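Local coordinates for putative acyl-[acyl-carrier-protein]--UDP-N-acetylglucosamine O-acyltransferase (Bacteroides fragilis, PDB 4R36) that probably transfers an acyl chain from acyl carrier protein to UDP-N-acetylglucosamine, as enzymes of the LpxA family do at the start of lipid A synthesis, at residues A137-I142 with A155-I160; D54-M59 with N72-F77; N127-E132 with G145-N150; G187-K192 with G201-A206; Y27-A32 with I46-V51. One frame throughout, in Å; residues are numbered along the deposited sequence.

In the fold
Contacts 1, 2, 3 and 5 join successive coils of a left-handed parallel beta-helix; contact 4 fastens its last coil to the hairpin that follows, about 40 Å from contact 5 between centres. Contacts 2 and 3 share a sheet, centres about 15 Å apart, and both meet the second subunit of the trimer. Contacts 1 and 3 alternate along the chain and touch inside the prism, where Ile160 CG2 lies 3.7 Å from Cys146 SG. Contact 1 carries His138, a UDP-N-acetylglucosamine-binding residue, though no substrate is bound here; its side chain is about 6 Å from that of Lys90, another such residue. Contact 3 helps line a pocket holding 2-(2-methoxyethoxy)ethanol, probably from the crystallisation liquor.

Contact 1 of 5, residues A137-I142 with A155-I160; sequences AHDALI and AGEIII
Three backbone hydrogen bonds tie 137-142 to 155-160: Glu157 N to His138 O, Leu141 N to Ile158 O, and Ile160 N to Leu141 O at 2.8 Å. A water adds a further link, donating to both Asp139 O and Ile158 O.

Around the imidazole the contacts are of two kinds. Gly156 CA lies over one face of the His138 ring, 4.0 Å from its centroid and offset toward the rim; with no side chain, Gly156 can bring its CA this close. At the ring edge, His138 ND1 donates to Asp139 OD2 over 2.8 Å, almost straight at 173° and in the ring plane. Thr116 and Gly120 N in turn hold the carboxylate that orients the ring.

Apolar packing follows. Ile158 has CG1 between backbone N and carbonyl carbon (chi1 62°), which brings it to Ala140 CB at 3.7 Å, where a small methyl leaves room. Ile142 and Ile160 lie side by side inside, their CG1 atoms 4.1 Å apart.

Two type II turns, Ala137 to Ala140 and Ala155 to Ile158, are thus stacked as successive corners of a left-handed beta-helix, the first presenting His138 to the UDP-N-acetylglucosamine site.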
# COMPACT_ATOMS: atom_id res chain seq x y z
N ALA A 137 3.50 10.56 -8.79
CA ALA A 137 2.42 11.07 -9.56
C ALA A 137 2.94 12.04 -10.60
O ALA A 137 4.09 12.48 -10.55
CB ALA A 137 1.40 11.73 -8.69
N HIS A 138 2.04 12.32 -11.54
CA HIS A 138 2.31 13.33 -12.58
C HIS A 138 2.97 14.61 -12.08
O HIS A 138 2.59 15.17 -11.05
CB HIS A 138 1.00 13.70 -13.25
CG HIS A 138 0.04 14.43 -12.37
ND1 HIS A 138 -0.02 15.80 -12.33
CD2 HIS A 138 -0.97 13.98 -11.58
CE1 HIS A 138 -0.98 16.18 -11.51
NE2 HIS A 138 -1.58 15.09 -11.05
N ASP A 139 4.03 15.02 -12.78
CA ASP A 139 4.73 16.33 -12.55
C ASP A 139 5.50 16.41 -11.23
O ASP A 139 6.04 17.47 -10.90
CB ASP A 139 3.82 17.54 -12.70
CG ASP A 139 2.96 17.46 -13.97
OD1 ASP A 139 3.54 17.41 -15.05
OD2 ASP A 139 1.73 17.37 -13.89
N ALA A 140 5.58 15.28 -10.49
CA ALA A 140 6.37 15.24 -9.30
C ALA A 140 7.85 15.35 -9.63
O ALA A 140 8.29 15.09 -10.76
CB ALA A 140 6.12 13.94 -8.57
N LEU A 141 8.60 15.83 -8.66
CA LEU A 141 10.02 16.02 -8.76
C LEU A 141 10.71 15.38 -7.54
O LEU A 141 10.45 15.82 -6.42
CB LEU A 141 10.40 17.51 -8.79
CG LEU A 141 11.93 17.75 -8.78
CD1 LEU A 141 12.63 17.24 -10.01
CD2 LEU A 141 12.23 19.26 -8.57
N ILE A 142 11.56 14.39 -7.78
CA ILE A 142 12.45 13.81 -6.78
C ILE A 142 13.86 14.18 -7.16
O ILE A 142 14.24 14.04 -8.33
CB ILE A 142 12.28 12.29 -6.67
CG1 ILE A 142 10.83 11.98 -6.28
CG2 ILE A 142 13.24 11.69 -5.69
CD1 ILE A 142 10.55 10.49 -6.10
N ALA A 155 1.98 12.55 -4.37
CA ALA A 155 0.90 13.06 -5.17
C ALA A 155 1.43 14.08 -6.22
O ALA A 155 2.65 14.30 -6.38
CB ALA A 155 -0.18 13.67 -4.26
N GLY A 156 0.50 14.65 -6.98
CA GLY A 156 0.84 15.51 -8.09
C GLY A 156 1.71 16.69 -7.70
O GLY A 156 1.46 17.31 -6.66
N GLU A 157 2.72 16.96 -8.51
CA GLU A 157 3.51 18.18 -8.43
C GLU A 157 4.20 18.39 -7.07
O GLU A 157 4.46 19.52 -6.68
CB GLU A 157 2.63 19.43 -8.77
CG GLU A 157 2.05 19.42 -10.17
CD GLU A 157 1.11 20.54 -10.54
OE1 GLU A 157 1.60 21.67 -10.77
OE2 GLU A 157 -0.13 20.26 -10.66
N ILE A 158 4.56 17.32 -6.40
CA ILE A 158 5.37 17.42 -5.21
C ILE A 158 6.84 17.61 -5.57
O ILE A 158 7.25 17.49 -6.74
CB ILE A 158 5.22 16.17 -4.30
CG1 ILE A 158 5.69 14.88 -4.97
CG2 ILE A 158 3.78 16.07 -3.82
CD1 ILE A 158 7.17 14.52 -4.92
N ILE A 159 7.60 18.02 -4.57
CA ILE A 159 9.01 18.18 -4.69
C ILE A 159 9.72 17.54 -3.50
O ILE A 159 9.41 17.81 -2.34
CB ILE A 159 9.43 19.66 -4.78
CG1 ILE A 159 8.81 20.30 -6.04
CG2 ILE A 159 10.99 19.82 -4.75
CD1 ILE A 159 9.05 21.83 -6.02
N ILE A 160 10.71 16.71 -3.80
CA ILE A 160 11.55 16.12 -2.76
C ILE A 160 12.99 16.59 -3.06
O ILE A 160 13.52 16.35 -4.15
CB ILE A 160 11.54 14.59 -2.70
CG1 ILE A 160 10.18 13.91 -2.76
CG2 ILE A 160 12.47 14.04 -1.58
CD1 ILE A 160 9.26 14.14 -1.68
O HOH W 1 7.11 19.16 -8.96

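Contact 2 of 5, residues D54-M59 with N72-F77; sequences DNNKIM and NGNTIF
Side-chain amides and backbone bonds share the work in this parallel pairing of 54-59 with 72-77, which joins consecutive rungs of one sheet near the N-terminal part of the prism. Lys57 N bonds to Asn74 O, Ile76 N to Lys57 O and Met59 N to Ile76 O, the last 2.8 Å long and nearly straight at 172°. At the corner, Gly73 N donates to Asp54 O, while Asn72 OD1 takes the N-H of Asp54 at 2.8 Å. Gly73 takes a backbone conformation with positive phi, easy for glycine.

Asn56 and Asn74 lie side by side, pointing the same way, with their amides nearly coplanar (3°). Asn56 OD1 accepts twice, from Asn74 N at 2.8 Å and from Asn74 ND2 at 2.9 Å; Asn56 ND2 goes to Gly71 O. Asn74 OD1 passes the pattern on to Asn104 N. Such an inward-facing row of asparagines is a feature of parallel beta-helices: each amide oxygen accepts a backbone N-H of the next coil at the turn. Ile58 and Ile76 face the interior beside it.

On the outer side, Thr75 CG2 packs against Lys57 CB at 4.1 Å. With CG beside its backbone N and chi2 extended (176°), Met59 sets SD over one face of Phe77, 4.0 Å from the ring centroid, a Met-aromatic contact; Arg107 makes a cation-pi contact with the same ring. Met59 also packs on Leu65 of the second subunit, and Phe77 on Ile85 of that subunit.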
# COMPACT_ATOMS: atom_id res chain seq x y z
N ASP A 54 22.65 3.95 -21.01
CA ASP A 54 23.58 2.83 -20.93
C ASP A 54 23.56 2.14 -19.61
O ASP A 54 23.19 2.73 -18.59
CB ASP A 54 25.00 3.32 -21.13
CG ASP A 54 25.21 3.98 -22.51
OD1 ASP A 54 24.47 3.68 -23.50
OD2 ASP A 54 26.08 4.86 -22.54
N ASN A 55 23.99 0.89 -19.61
CA ASN A 55 24.27 0.14 -18.33
C ASN A 55 22.99 -0.00 -17.46
O ASN A 55 23.05 0.13 -16.27
CB ASN A 55 25.39 0.76 -17.51
CG ASN A 55 26.68 0.96 -18.30
OD1 ASN A 55 27.09 0.08 -19.02
ND2 ASN A 55 27.30 2.08 -18.15
N ASN A 56 21.86 -0.29 -18.06
CA ASN A 56 20.60 -0.45 -17.33
C ASN A 56 20.27 -1.90 -17.26
O ASN A 56 20.59 -2.66 -18.16
CB ASN A 56 19.46 0.33 -17.97
CG ASN A 56 19.63 1.84 -17.76
OD1 ASN A 56 19.54 2.36 -16.62
ND2 ASN A 56 19.86 2.56 -18.86
N LYS A 57 19.62 -2.29 -16.18
CA LYS A 57 19.09 -3.61 -16.04
C LYS A 57 17.59 -3.53 -15.82
O LYS A 57 17.16 -2.92 -14.85
CB LYS A 57 19.78 -4.28 -14.84
CG LYS A 57 19.21 -5.66 -14.53
CD LYS A 57 20.08 -6.44 -13.59
CE LYS A 57 19.59 -7.87 -13.57
NZ LYS A 57 19.91 -8.58 -12.31
N ILE A 58 16.83 -4.13 -16.71
CA ILE A 58 15.39 -4.08 -16.68
C ILE A 58 14.95 -5.50 -16.52
O ILE A 58 15.08 -6.32 -17.43
CB ILE A 58 14.82 -3.46 -17.95
CG1 ILE A 58 15.51 -2.13 -18.18
CG2 ILE A 58 13.32 -3.37 -17.88
CD1 ILE A 58 14.94 -1.33 -19.33
N MET A 59 14.36 -5.79 -15.35
CA MET A 59 13.98 -7.11 -15.02
C MET A 59 12.63 -7.51 -15.56
O MET A 59 11.88 -6.73 -16.08
CB MET A 59 14.05 -7.33 -13.47
CG MET A 59 15.43 -6.98 -12.97
SD MET A 59 15.69 -7.05 -11.20
CE MET A 59 15.47 -8.80 -10.92
N ASN A 72 21.35 6.46 -17.07
CA ASN A 72 22.33 5.33 -17.05
C ASN A 72 22.46 4.62 -15.72
O ASN A 72 22.33 5.23 -14.66
CB ASN A 72 23.74 5.87 -17.36
CG ASN A 72 23.76 6.67 -18.65
OD1 ASN A 72 23.20 6.29 -19.67
ND2 ASN A 72 24.41 7.78 -18.59
N GLY A 73 22.76 3.34 -15.76
CA GLY A 73 23.14 2.64 -14.55
C GLY A 73 21.97 2.25 -13.59
O GLY A 73 22.19 1.92 -12.45
N ASN A 74 20.75 2.32 -14.07
CA ASN A 74 19.59 2.02 -13.22
C ASN A 74 19.29 0.53 -13.18
O ASN A 74 19.65 -0.23 -14.11
CB ASN A 74 18.40 2.70 -13.81
CG ASN A 74 18.56 4.20 -13.85
OD1 ASN A 74 18.47 4.91 -12.81
ND2 ASN A 74 18.84 4.73 -15.04
N THR A 75 18.59 0.09 -12.14
CA THR A 75 17.95 -1.24 -12.16
C THR A 75 16.47 -1.10 -11.93
O THR A 75 16.06 -0.40 -10.96
CB THR A 75 18.53 -2.15 -11.05
OG1 THR A 75 19.96 -2.15 -11.09
CG2 THR A 75 18.06 -3.55 -11.15
N ILE A 76 15.69 -1.69 -12.81
CA ILE A 76 14.22 -1.58 -12.79
C ILE A 76 13.75 -2.98 -12.55
O ILE A 76 13.96 -3.91 -13.37
CB ILE A 76 13.71 -0.90 -14.08
CG1 ILE A 76 14.29 0.53 -14.12
CG2 ILE A 76 12.21 -0.89 -14.16
CD1 ILE A 76 13.98 1.21 -15.41
N PHE A 77 13.06 -3.16 -11.40
CA PHE A 77 12.67 -4.44 -10.94
C PHE A 77 11.40 -4.92 -11.54
O PHE A 77 10.61 -4.14 -12.10
CB PHE A 77 12.61 -4.43 -9.39
CG PHE A 77 13.95 -4.49 -8.75
CD1 PHE A 77 14.85 -3.41 -8.84
CD2 PHE A 77 14.35 -5.61 -8.06
CE1 PHE A 77 16.08 -3.47 -8.24
CE2 PHE A 77 15.60 -5.64 -7.44
CZ PHE A 77 16.46 -4.58 -7.55

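Contact 3 of 5, residues N127-E132 with G145-N150; sequences NNLLME and GCIVGN
Leu130 CD2 meets Val148 CG2 at 3.6 Å, the two branched side chains lying side by side and filling the interior of the prism, as suits apolar residues. On the outer face Leu129 CD2 approaches Ile147 CG2 at 4.2 Å. Met131 is long and unbranched: with its chain extended beyond CG (chi2 -170°, chi3 -157°), its SD passes 3.8 Å from Gly149 CA and its CE lies on Ile147 CG2 at 3.9 Å.

The backbone sets these partners in register. Leu129 N donates to Cys146 O, Val148 N to Leu129 O and Met131 N to Val148 O, each 2.9 Å long. Before the strands, Asn128 turns its amide inward and OD1 takes the N-H of Cys146 at 2.8 Å, from a donor tilted 27° off the carbonyl plane. Cys146 CB presses on the same oxygen at 3.2 Å. With ND2 bonded to Gly143 O, the amide is fixed at both ends; Asn104 OD1 separately accepts the backbone N-H of Asn128. Gly145 suits its positive phi, and with Asn127, Cys146 and Ile147 it lines the 2-(2-methoxyethoxy)ethanol pocket.

Farther out, Glu132 OE2 forms a salt bridge with Lys153 of the second subunit, and Ile147 packs on Leu89 of that subunit. Within the chain, strand 105-106 lies beside 129-130 in the sheet, while strand 141-142 meets Leu130 and Asn128 across the interior.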
# COMPACT_ATOMS: atom_id res chain seq x y z
N ASN A 127 20.63 8.26 -8.14
CA ASN A 127 21.08 7.61 -6.90
C ASN A 127 19.93 7.53 -5.85
O ASN A 127 20.19 7.62 -4.66
CB ASN A 127 22.31 8.28 -6.27
CG ASN A 127 23.43 8.49 -7.31
OD1 ASN A 127 23.95 7.58 -7.81
ND2 ASN A 127 23.79 9.70 -7.56
N ASN A 128 18.71 7.31 -6.33
CA ASN A 128 17.61 7.08 -5.43
C ASN A 128 17.28 5.65 -5.30
O ASN A 128 17.43 4.87 -6.25
CB ASN A 128 16.40 7.83 -5.97
CG ASN A 128 16.66 9.31 -6.06
OD1 ASN A 128 16.73 10.03 -5.02
ND2 ASN A 128 16.73 9.80 -7.32
N LEU A 129 16.71 5.31 -4.16
CA LEU A 129 16.04 4.02 -3.95
C LEU A 129 14.55 4.24 -3.72
O LEU A 129 14.14 4.85 -2.74
CB LEU A 129 16.64 3.32 -2.76
CG LEU A 129 15.95 2.10 -2.22
CD1 LEU A 129 15.72 1.03 -3.28
CD2 LEU A 129 16.67 1.53 -1.01
N LEU A 130 13.76 3.73 -4.63
CA LEU A 130 12.31 3.77 -4.53
C LEU A 130 11.88 2.35 -4.29
O LEU A 130 11.87 1.54 -5.17
CB LEU A 130 11.66 4.35 -5.78
CG LEU A 130 12.12 5.78 -6.27
CD1 LEU A 130 11.19 6.24 -7.39
CD2 LEU A 130 12.05 6.81 -5.14
N MET A 131 11.46 2.09 -3.05
CA MET A 131 11.11 0.77 -2.62
C MET A 131 9.78 0.31 -3.22
O MET A 131 9.06 1.10 -3.83
CB MET A 131 11.06 0.67 -1.08
CG MET A 131 12.43 0.80 -0.48
SD MET A 131 12.33 0.38 1.28
CE MET A 131 13.76 1.24 1.77
N GLU A 132 9.47 -0.96 -3.05
CA GLU A 132 8.34 -1.55 -3.82
C GLU A 132 7.06 -0.81 -3.58
O GLU A 132 6.80 -0.34 -2.46
CB GLU A 132 8.17 -3.03 -3.56
CG GLU A 132 7.78 -3.45 -2.14
CD GLU A 132 6.29 -3.23 -1.79
OE1 GLU A 132 5.42 -3.24 -2.71
OE2 GLU A 132 6.02 -3.12 -0.56
N GLY A 145 19.83 11.04 -4.30
CA GLY A 145 20.27 10.48 -3.02
C GLY A 145 19.16 10.17 -2.00
O GLY A 145 19.45 10.01 -0.83
N CYS A 146 17.93 10.06 -2.45
CA CYS A 146 16.75 9.84 -1.58
C CYS A 146 16.45 8.37 -1.43
O CYS A 146 16.76 7.53 -2.29
CB CYS A 146 15.49 10.56 -2.17
SG CYS A 146 15.65 12.35 -2.29
N ILE A 147 15.86 8.03 -0.32
CA ILE A 147 15.32 6.70 -0.09
C ILE A 147 13.85 6.89 0.23
O ILE A 147 13.50 7.69 1.16
CB ILE A 147 16.02 6.07 1.12
CG1 ILE A 147 17.54 5.90 0.83
CG2 ILE A 147 15.37 4.75 1.43
CD1 ILE A 147 18.33 5.36 2.01
N VAL A 148 13.01 6.18 -0.47
CA VAL A 148 11.55 6.29 -0.30
C VAL A 148 11.01 4.88 -0.05
O VAL A 148 11.12 3.95 -0.87
CB VAL A 148 10.88 6.88 -1.49
CG1 VAL A 148 9.36 7.05 -1.24
CG2 VAL A 148 11.49 8.24 -1.86
N GLY A 149 10.43 4.70 1.13
CA GLY A 149 10.04 3.39 1.62
C GLY A 149 8.77 2.82 0.97
O GLY A 149 8.03 3.53 0.30
N ASN A 150 8.53 1.53 1.22
CA ASN A 150 7.50 0.73 0.64
C ASN A 150 6.15 1.43 0.57
O ASN A 150 5.63 1.89 1.63
CB ASN A 150 7.34 -0.56 1.39
CG ASN A 150 8.67 -1.33 1.55
OD1 ASN A 150 9.29 -1.65 0.59
ND2 ASN A 150 9.02 -1.73 2.78

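Contact 4 of 5, residues G187-K192 with G201-A206; sequences GCRFSK and GREPIA
Arg189 and Glu203 meet at a slant, with the guanidinium and carboxylate planes 72° apart. The arginine grips side-on with two nitrogens, one to each oxygen. NH2 reaches Glu203 OE2 at 2.9 Å, with the oxygen in the guanidinium plane but the donor well above the carboxylate plane; NE makes a longer bond to OE1, 3.3 Å. Extended from CG to NE, the arginine carries its charge to Glu203 and the meeting place of the subunits, and the glutamate, bent at chi2 (59°), folds back to receive it.

Ile205 points toward 187-192, against Cys188 and Phe190. With CG1 anti to the backbone N (chi1 -156°), its CD1 lands on Cys188 CB at 3.8 Å, and CG2 touches Phe190 CB at 3.9 Å; the cysteine is small enough for this approach. Cys188 SG rests against Gly201 CA at 3.6 Å, where the chain turns after strand 198-201.

Waters complete the join: one accepts from Ile205 N and donates to Arg189 O at 2.7 Å, another accepts from the backbone N of Arg189. The last coil of the beta-helix is thus fastened to the hairpin leading to the helical C-terminal part.

Arg189 NH1 also donates to Gly186 O of the third subunit, and Glu203 packs on Arg189 of the second. The ion pair thus lies where the three chains meet, and the arginines probably ease repulsion between glutamates gathered there.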
# COMPACT_ATOMS: atom_id res chain seq x y z
N GLY A 187 4.09 5.55 7.87
CA GLY A 187 2.67 5.77 8.07
C GLY A 187 2.22 7.18 8.27
O GLY A 187 0.98 7.42 8.38
N CYS A 188 3.16 8.14 8.32
CA CYS A 188 2.75 9.54 8.44
C CYS A 188 2.14 10.12 7.20
O CYS A 188 2.40 9.65 6.07
CB CYS A 188 3.94 10.41 8.93
SG CYS A 188 4.46 9.89 10.59
N ARG A 189 1.33 11.16 7.39
CA ARG A 189 0.74 11.85 6.29
C ARG A 189 0.84 13.32 6.53
O ARG A 189 0.77 13.78 7.69
CB ARG A 189 -0.73 11.46 6.11
CG ARG A 189 -1.54 11.63 7.39
CD ARG A 189 -2.98 11.07 7.26
NE ARG A 189 -3.68 11.11 8.54
CZ ARG A 189 -4.84 10.55 8.80
NH1 ARG A 189 -5.51 9.90 7.87
NH2 ARG A 189 -5.38 10.74 10.00
N PHE A 190 0.92 14.11 5.45
CA PHE A 190 1.10 15.52 5.64
C PHE A 190 0.63 16.31 4.44
O PHE A 190 0.67 15.79 3.29
CB PHE A 190 2.56 15.87 5.92
CG PHE A 190 3.53 15.44 4.86
CD1 PHE A 190 4.02 14.16 4.81
CD2 PHE A 190 4.07 16.38 3.99
CE1 PHE A 190 4.96 13.76 3.81
CE2 PHE A 190 5.03 16.03 3.02
CZ PHE A 190 5.49 14.70 2.92
N SER A 191 0.19 17.54 4.70
CA SER A 191 -0.22 18.43 3.60
C SER A 191 0.39 19.84 3.72
O SER A 191 -0.11 20.82 3.12
CB SER A 191 -1.72 18.50 3.56
OG SER A 191 -2.12 18.98 4.84
N LYS A 192 1.51 19.93 4.43
CA LYS A 192 2.34 21.11 4.51
C LYS A 192 3.74 20.73 4.16
O LYS A 192 4.01 19.54 4.03
CB LYS A 192 2.22 21.69 5.90
CG LYS A 192 0.78 22.19 6.13
CD LYS A 192 0.68 23.51 6.82
CE LYS A 192 -0.73 23.95 7.19
NZ LYS A 192 -1.70 23.63 6.12
N GLY A 201 7.20 12.99 12.47
CA GLY A 201 6.50 11.79 12.92
C GLY A 201 5.24 12.07 13.69
O GLY A 201 4.82 13.24 13.80
N ARG A 202 4.61 10.99 14.17
CA ARG A 202 3.33 11.03 14.89
C ARG A 202 2.11 11.28 14.01
O ARG A 202 2.23 11.64 12.84
CB ARG A 202 3.34 12.05 16.03
CG ARG A 202 4.56 11.79 16.93
CD ARG A 202 4.55 12.55 18.23
NE ARG A 202 5.75 12.31 19.13
CZ ARG A 202 5.99 11.27 19.96
NH1 ARG A 202 5.19 10.21 20.07
NH2 ARG A 202 7.04 11.30 20.74
N GLU A 203 0.95 11.16 14.63
CA GLU A 203 -0.29 11.61 14.04
C GLU A 203 -1.05 12.54 15.00
O GLU A 203 -1.27 12.14 16.14
CB GLU A 203 -1.20 10.37 13.84
CG GLU A 203 -2.64 10.65 13.43
CD GLU A 203 -2.80 11.43 12.14
OE1 GLU A 203 -1.93 11.34 11.27
OE2 GLU A 203 -3.84 12.15 11.99
N PRO A 204 -1.46 13.71 14.56
CA PRO A 204 -1.03 14.35 13.30
C PRO A 204 0.50 14.53 13.25
O PRO A 204 1.15 14.55 14.29
CB PRO A 204 -1.71 15.73 13.31
CG PRO A 204 -2.73 15.65 14.43
CD PRO A 204 -2.25 14.65 15.42
N ILE A 205 1.05 14.65 12.05
CA ILE A 205 2.49 14.75 11.90
C ILE A 205 3.07 15.96 12.68
O ILE A 205 2.37 16.97 12.82
CB ILE A 205 2.85 14.83 10.38
CG1 ILE A 205 4.27 14.35 10.18
CG2 ILE A 205 2.57 16.21 9.78
CD1 ILE A 205 4.68 14.18 8.72
N ALA A 206 4.31 15.85 13.10
CA ALA A 206 4.93 16.87 13.95
C ALA A 206 6.39 16.82 13.85
O ALA A 206 7.01 15.72 13.81
CB ALA A 206 4.53 16.66 15.40
O HOH W 2 0.20 8.93 11.02
O HOH W 3 0.81 11.53 10.36
O HOH W 4 -0.71 14.57 9.79
O HOH W 5 -3.40 13.92 10.05

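Contact 5 of 5, residues Y27-A32 with I46-V51; sequences YIHPEA and IDRNVV
A corner of the left-handed beta-helix, near its N-terminal end, is built where 27-32 lies against 46-51. Strand 27-28 forms one edge of its sheet within this chain, and Ile46 follows it in parallel: Ile46 N donates to Tyr27 O at 2.8 Å and His29 N to Ile46 O at 2.9 Å. Ile28 and Ile46 lie side by side toward the interior, and Ala32 CB covers Ile46 CG2 at 3.9 Å, a small residue suited to the tight bend.

The chain then enters a type I turn from His29 to Ala32, which Pro30 favours by its fixed phi. His29 is its anchor. A chi1 of -166° swings the ring away from its own N, with Pro30 CD over one face and Arg48 CB over the centre of the other, a CH-pi contact 3.5 Å from the centroid. At the ring edge ND1 accepts the N-H of Glu31 at 3.1 Å, which holds the imidazole flat between its neighbours and implies that ND1 carries no proton.

Outside, the arginine and glutamate meet through solvent: their charged atoms stay apart. One water donates to Glu31 OE1 and accepts from Asn49 N at 2.8 Å, and a second, also donating to Glu31 OE1, lies in the guanidinium plane of Arg48, 2.6 Å from NH1.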
# COMPACT_ATOMS: atom_id res chain seq x y z
N TYR A 27 9.25 -7.56 -25.47
CA TYR A 27 8.69 -6.81 -26.54
C TYR A 27 9.32 -5.41 -26.48
O TYR A 27 9.24 -4.68 -25.47
CB TYR A 27 7.16 -6.75 -26.50
CG TYR A 27 6.67 -5.80 -27.57
CD1 TYR A 27 6.40 -6.24 -28.86
CD2 TYR A 27 6.63 -4.43 -27.32
CE1 TYR A 27 6.04 -5.32 -29.87
CE2 TYR A 27 6.30 -3.53 -28.28
CZ TYR A 27 5.99 -3.96 -29.56
OH TYR A 27 5.64 -3.04 -30.52
N ILE A 28 10.01 -5.03 -27.57
CA ILE A 28 10.65 -3.75 -27.72
C ILE A 28 10.26 -3.12 -29.02
O ILE A 28 10.56 -3.66 -30.08
CB ILE A 28 12.16 -3.84 -27.64
CG1 ILE A 28 12.52 -4.62 -26.39
CG2 ILE A 28 12.79 -2.47 -27.67
CD1 ILE A 28 14.01 -4.78 -26.14
N HIS A 29 9.54 -1.99 -28.94
CA HIS A 29 9.14 -1.31 -30.14
C HIS A 29 10.37 -0.86 -30.94
O HIS A 29 11.33 -0.36 -30.37
CB HIS A 29 8.24 -0.14 -29.80
CG HIS A 29 7.52 0.43 -30.99
ND1 HIS A 29 8.14 1.23 -31.91
CD2 HIS A 29 6.22 0.38 -31.35
CE1 HIS A 29 7.27 1.64 -32.79
NE2 HIS A 29 6.10 1.11 -32.49
N PRO A 30 10.33 -1.05 -32.28
CA PRO A 30 11.51 -0.75 -33.06
C PRO A 30 11.96 0.70 -32.94
O PRO A 30 13.11 0.92 -33.12
CB PRO A 30 11.10 -1.12 -34.54
CG PRO A 30 9.69 -1.42 -34.54
CD PRO A 30 9.24 -1.65 -33.10
N GLU A 31 11.10 1.64 -32.59
CA GLU A 31 11.48 3.04 -32.42
C GLU A 31 12.12 3.39 -31.09
O GLU A 31 12.64 4.47 -30.93
CB GLU A 31 10.26 3.95 -32.64
CG GLU A 31 9.76 4.07 -34.09
CD GLU A 31 8.40 4.78 -34.18
OE1 GLU A 31 8.05 5.62 -33.30
OE2 GLU A 31 7.63 4.47 -35.09
N ALA A 32 12.10 2.48 -30.12
CA ALA A 32 12.68 2.77 -28.76
C ALA A 32 14.17 2.94 -28.94
O ALA A 32 14.77 2.18 -29.73
CB ALA A 32 12.38 1.62 -27.81
N ILE A 46 8.43 -2.57 -23.80
CA ILE A 46 9.01 -1.24 -24.09
C ILE A 46 8.34 -0.68 -25.32
O ILE A 46 8.39 -1.29 -26.42
CB ILE A 46 10.51 -1.28 -24.29
CG1 ILE A 46 11.22 -1.99 -23.14
CG2 ILE A 46 11.04 0.11 -24.47
CD1 ILE A 46 12.69 -1.98 -23.15
N ASP A 47 7.72 0.49 -25.14
CA ASP A 47 6.96 1.22 -26.14
C ASP A 47 7.85 2.07 -27.03
O ASP A 47 9.05 2.25 -26.82
CB ASP A 47 6.08 2.19 -25.36
CG ASP A 47 4.64 2.20 -25.73
OD1 ASP A 47 4.25 1.91 -26.88
OD2 ASP A 47 3.89 2.69 -24.82
N ARG A 48 7.22 2.65 -28.03
CA ARG A 48 7.79 3.73 -28.79
C ARG A 48 7.86 5.02 -27.95
O ARG A 48 7.24 5.09 -26.87
CB ARG A 48 6.96 3.91 -30.06
CG ARG A 48 5.64 4.58 -29.82
CD ARG A 48 4.74 4.59 -31.04
NE ARG A 48 3.41 4.96 -30.58
CZ ARG A 48 2.80 6.10 -30.85
NH1 ARG A 48 3.39 7.05 -31.58
NH2 ARG A 48 1.60 6.31 -30.39
N ASN A 49 8.63 6.01 -28.43
CA ASN A 49 8.85 7.28 -27.71
C ASN A 49 9.39 6.97 -26.30
O ASN A 49 8.92 7.52 -25.28
CB ASN A 49 7.58 8.09 -27.64
CG ASN A 49 7.79 9.47 -27.03
OD1 ASN A 49 8.84 10.04 -27.12
ND2 ASN A 49 6.80 9.94 -26.32
N VAL A 50 10.40 6.11 -26.29
CA VAL A 50 11.13 5.73 -25.10
C VAL A 50 12.61 5.97 -25.38
O VAL A 50 13.10 5.63 -26.50
CB VAL A 50 10.87 4.25 -24.74
CG1 VAL A 50 11.95 3.74 -23.78
CG2 VAL A 50 9.43 4.03 -24.24
N VAL A 51 13.31 6.53 -24.39
CA VAL A 51 14.75 6.62 -24.38
C VAL A 51 15.31 5.96 -23.14
O VAL A 51 14.89 6.28 -22.02
CB VAL A 51 15.21 8.08 -24.45
CG1 VAL A 51 16.71 8.20 -24.51
CG2 VAL A 51 14.51 8.73 -25.65
O HOH W 6 11.79 6.35 -29.14
O HOH W 7 9.09 6.70 -31.10
O HOH W 8 5.69 6.88 -32.77